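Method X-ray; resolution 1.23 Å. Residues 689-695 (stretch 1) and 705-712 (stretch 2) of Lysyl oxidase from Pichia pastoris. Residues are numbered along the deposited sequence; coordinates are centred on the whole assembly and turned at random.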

# COMPACT_ATOMS: atom_id res chain seq x y z
N THR A 689 -21.36 -12.80 4.48
CA THR A 689 -21.42 -11.88 5.59
C THR A 689 -22.77 -11.18 5.67
O THR A 689 -23.42 -10.92 4.65
CB THR A 689 -20.26 -10.84 5.57
OG1 THR A 689 -20.31 -10.08 6.78
CG2 THR A 689 -20.35 -9.83 4.43
N THR A 690 -23.21 -10.84 6.87
CA THR A 690 -24.36 -9.99 7.03
C THR A 690 -24.01 -8.51 6.95
O THR A 690 -24.93 -7.69 6.94
CB THR A 690 -25.02 -10.22 8.36
OG1 THR A 690 -24.12 -9.81 9.41
CG2 THR A 690 -25.41 -11.69 8.62
N GLN A 691 -22.71 -8.17 6.91
CA GLN A 691 -22.31 -6.77 6.95
C GLN A 691 -22.32 -6.21 5.52
O GLN A 691 -21.29 -5.88 4.93
CB GLN A 691 -20.92 -6.63 7.60
CG GLN A 691 -20.87 -7.20 9.01
CD GLN A 691 -21.88 -6.55 9.94
OE1 GLN A 691 -21.80 -5.36 10.22
NE2 GLN A 691 -22.85 -7.34 10.41
N GLN A 692 -23.54 -6.14 4.98
CA GLN A 692 -23.75 -5.66 3.62
C GLN A 692 -25.15 -5.07 3.51
O GLN A 692 -25.97 -5.26 4.43
CB GLN A 692 -23.48 -6.77 2.59
CG GLN A 692 -24.26 -8.03 2.74
CD GLN A 692 -23.95 -9.00 1.60
OE1 GLN A 692 -24.32 -8.76 0.47
NE2 GLN A 692 -23.33 -10.14 1.93
N VAL A 693 -25.41 -4.36 2.41
CA VAL A 693 -26.71 -3.76 2.13
C VAL A 693 -27.09 -4.12 0.70
O VAL A 693 -26.23 -4.21 -0.18
CB VAL A 693 -26.70 -2.20 2.34
CG1 VAL A 693 -25.74 -1.51 1.39
CG2 VAL A 693 -28.10 -1.62 2.20
N PHE A 694 -28.38 -4.31 0.50
CA PHE A 694 -28.96 -4.50 -0.82
C PHE A 694 -30.11 -3.53 -0.94
O PHE A 694 -31.12 -3.69 -0.28
CB PHE A 694 -29.40 -5.95 -1.01
CG PHE A 694 -29.91 -6.27 -2.39
CD1 PHE A 694 -31.17 -6.86 -2.57
CD2 PHE A 694 -29.14 -6.03 -3.51
CE1 PHE A 694 -31.63 -7.18 -3.83
CE2 PHE A 694 -29.61 -6.34 -4.79
CZ PHE A 694 -30.84 -6.92 -4.95
N TYR A 695 -29.90 -2.51 -1.74
CA TYR A 695 -30.87 -1.47 -2.02
C TYR A 695 -31.49 -1.77 -3.37
O TYR A 695 -30.76 -2.07 -4.33
CB TYR A 695 -30.13 -0.11 -2.11
CG TYR A 695 -30.97 0.98 -2.74
CD1 TYR A 695 -31.00 1.17 -4.13
CD2 TYR A 695 -31.71 1.82 -1.94
CE1 TYR A 695 -31.79 2.13 -4.69
CE2 TYR A 695 -32.52 2.83 -2.49
CZ TYR A 695 -32.53 2.98 -3.88
OH TYR A 695 -33.31 3.96 -4.44
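Stretch 2 (705-712) NWEFYGND

Stretch 2 enters as a β-strand, residues 705-707, that runs antiparallel to strand 692-695 of stretch 1; the N-to-C directions differ by 159° and the axes approach to 4.8 Å. Beyond Glu707 the chain leaves the strand and folds into a type I' turn from Phe708 to Asn711, which lies against the loop that leads into the first strand. Together the two stretches bury 596 Å².

Asn705 is extended (phi/psi -131/141), and its backbone O accepts a CA-H...O contact from Tyr695 CA at 3.3 Å. Its t side chain reaches a water that lies within hydrogen-bonding distance of both Asn705 OD1 (2.6 Å) and Phe694 O (2.9 Å), linking the strands at this end.

Trp706 forms a non-hydrogen-bonded pair with Tyr695, their CA atoms 4.7 Å apart and their side chains on the same face of the sheet. With chi1 in m, the indole brings its face to the edge of the Tyr695 ring: Tyr695 CD2 lies 3.5 Å from Trp706 CE2, and the planes meet at 67°. At the edge of the indole, Val693 CG2 packs 3.8 Å from Trp706 CE3.

Glu707 pairs with Phe694 through two backbone hydrogen bonds, Glu707 N to Phe694 O (2.9 Å) and Phe694 N to Glu707 O (3.0 Å). Glu707 O also receives a CA-H...O contact from Val693 CA at 3.3 Å. The Glu707 side chain turns back on its own stretch, where OE2 accepts a hydrogen bond from Tyr709 N at 2.9 Å.

At Phe708 (-110/4) the extended conformation ends. Although its CA-to-CB bond points away, the ring end returns, and CE2 lies 3.8 Å from Val693 CG2. Direct pairing gives way here to a water that bridges Phe708 O (3.1 Å) and Gln692 O (2.9 Å).

Tyr709, with positive phi and psi (57/41), points toward stretch 1 and has the largest area covered by it, 93 Å². Its CB is 3.6 Å from Thr690 O, its CD1 is 3.4 Å from Gln692 O, and its OH is 3.6 Å from Phe694 CB, so the side chain spans from the loop to the strand.

Gly710 makes no contact; at 90/-1, a CB would be jammed against the preceding carbonyl O. Asn711 closes the turn, donating to Phe708 O from both N (3.1 Å) and ND2 (3.0 Å), while its OD1 accepts a hydrogen bond from Gln691 NE2 at 3.0 Å. Asp712 then leads out of reach.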

# COMPACT_ATOMS: atom_id res chain seq x y z
N ASN A 705 -36.34 0.03 -1.47
CA ASN A 705 -36.28 -0.93 -0.36
C ASN A 705 -34.82 -1.09 0.06
O ASN A 705 -33.92 -1.14 -0.77
CB ASN A 705 -36.84 -2.30 -0.75
CG ASN A 705 -36.79 -3.30 0.40
OD1 ASN A 705 -35.95 -4.21 0.41
ND2 ASN A 705 -37.69 -3.14 1.37
N TRP A 706 -34.62 -1.20 1.37
CA TRP A 706 -33.29 -1.40 1.96
C TRP A 706 -33.31 -2.71 2.72
O TRP A 706 -34.13 -2.89 3.59
CB TRP A 706 -32.95 -0.27 2.92
CG TRP A 706 -32.84 1.11 2.29
CD1 TRP A 706 -33.87 1.99 2.02
CD2 TRP A 706 -31.64 1.77 1.88
NE1 TRP A 706 -33.37 3.15 1.46
CE2 TRP A 706 -32.01 3.04 1.37
CE3 TRP A 706 -30.29 1.42 1.88
CZ2 TRP A 706 -31.08 3.94 0.87
CZ3 TRP A 706 -29.37 2.31 1.37
CH2 TRP A 706 -29.77 3.56 0.88
N GLU A 707 -32.40 -3.61 2.37
CA GLU A 707 -32.16 -4.86 3.08
C GLU A 707 -30.80 -4.75 3.79
O GLU A 707 -29.77 -4.60 3.13
CB GLU A 707 -32.13 -6.05 2.11
CG GLU A 707 -31.75 -7.37 2.77
CD GLU A 707 -32.74 -7.78 3.85
OE1 GLU A 707 -33.92 -7.99 3.51
OE2 GLU A 707 -32.35 -7.88 5.03
N PHE A 708 -30.85 -4.81 5.12
CA PHE A 708 -29.67 -4.68 5.97
C PHE A 708 -29.25 -5.98 6.68
O PHE A 708 -28.32 -5.97 7.48
CB PHE A 708 -29.92 -3.62 7.05
CG PHE A 708 -30.10 -2.23 6.51
CD1 PHE A 708 -31.34 -1.61 6.53
CD2 PHE A 708 -29.02 -1.52 6.03
CE1 PHE A 708 -31.49 -0.30 6.05
CE2 PHE A 708 -29.15 -0.22 5.56
CZ PHE A 708 -30.38 0.39 5.56
N TYR A 709 -29.94 -7.08 6.40
CA TYR A 709 -29.52 -8.42 6.84
C TYR A 709 -29.36 -8.51 8.36
O TYR A 709 -28.43 -9.14 8.90
CB TYR A 709 -28.24 -8.84 6.11
CG TYR A 709 -28.45 -8.95 4.62
CD1 TYR A 709 -27.94 -7.99 3.76
CD2 TYR A 709 -29.18 -10.00 4.08
CE1 TYR A 709 -28.10 -8.09 2.38
CE2 TYR A 709 -29.35 -10.11 2.70
CZ TYR A 709 -28.79 -9.16 1.85
OH TYR A 709 -28.97 -9.23 0.49
N GLY A 710 -30.31 -7.88 9.05
CA GLY A 710 -30.41 -7.96 10.49
C GLY A 710 -29.66 -6.91 11.28
O GLY A 710 -29.68 -6.89 12.51
N ASN A 711 -28.96 -6.04 10.56
CA ASN A 711 -28.27 -4.93 11.16
C ASN A 711 -29.16 -3.69 11.25
O ASN A 711 -29.55 -3.13 10.23
CB ASN A 711 -27.02 -4.61 10.37
CG ASN A 711 -26.03 -5.77 10.39
OD1 ASN A 711 -25.27 -5.93 11.34
ND2 ASN A 711 -25.99 -6.54 9.30
N ASP A 712 -29.46 -3.27 12.46
CA ASP A 712 -30.34 -2.14 12.70
C ASP A 712 -29.53 -0.86 12.81
O ASP A 712 -28.85 -0.65 13.81
CB ASP A 712 -31.13 -2.39 14.00
CG ASP A 712 -32.20 -1.35 14.24
OD1 ASP A 712 -32.27 -0.37 13.47
OD2 ASP A 712 -33.03 -1.44 15.16
O HOH W 1 -26.01 -3.94 6.98
O HOH W 2 -33.81 -4.47 -1.13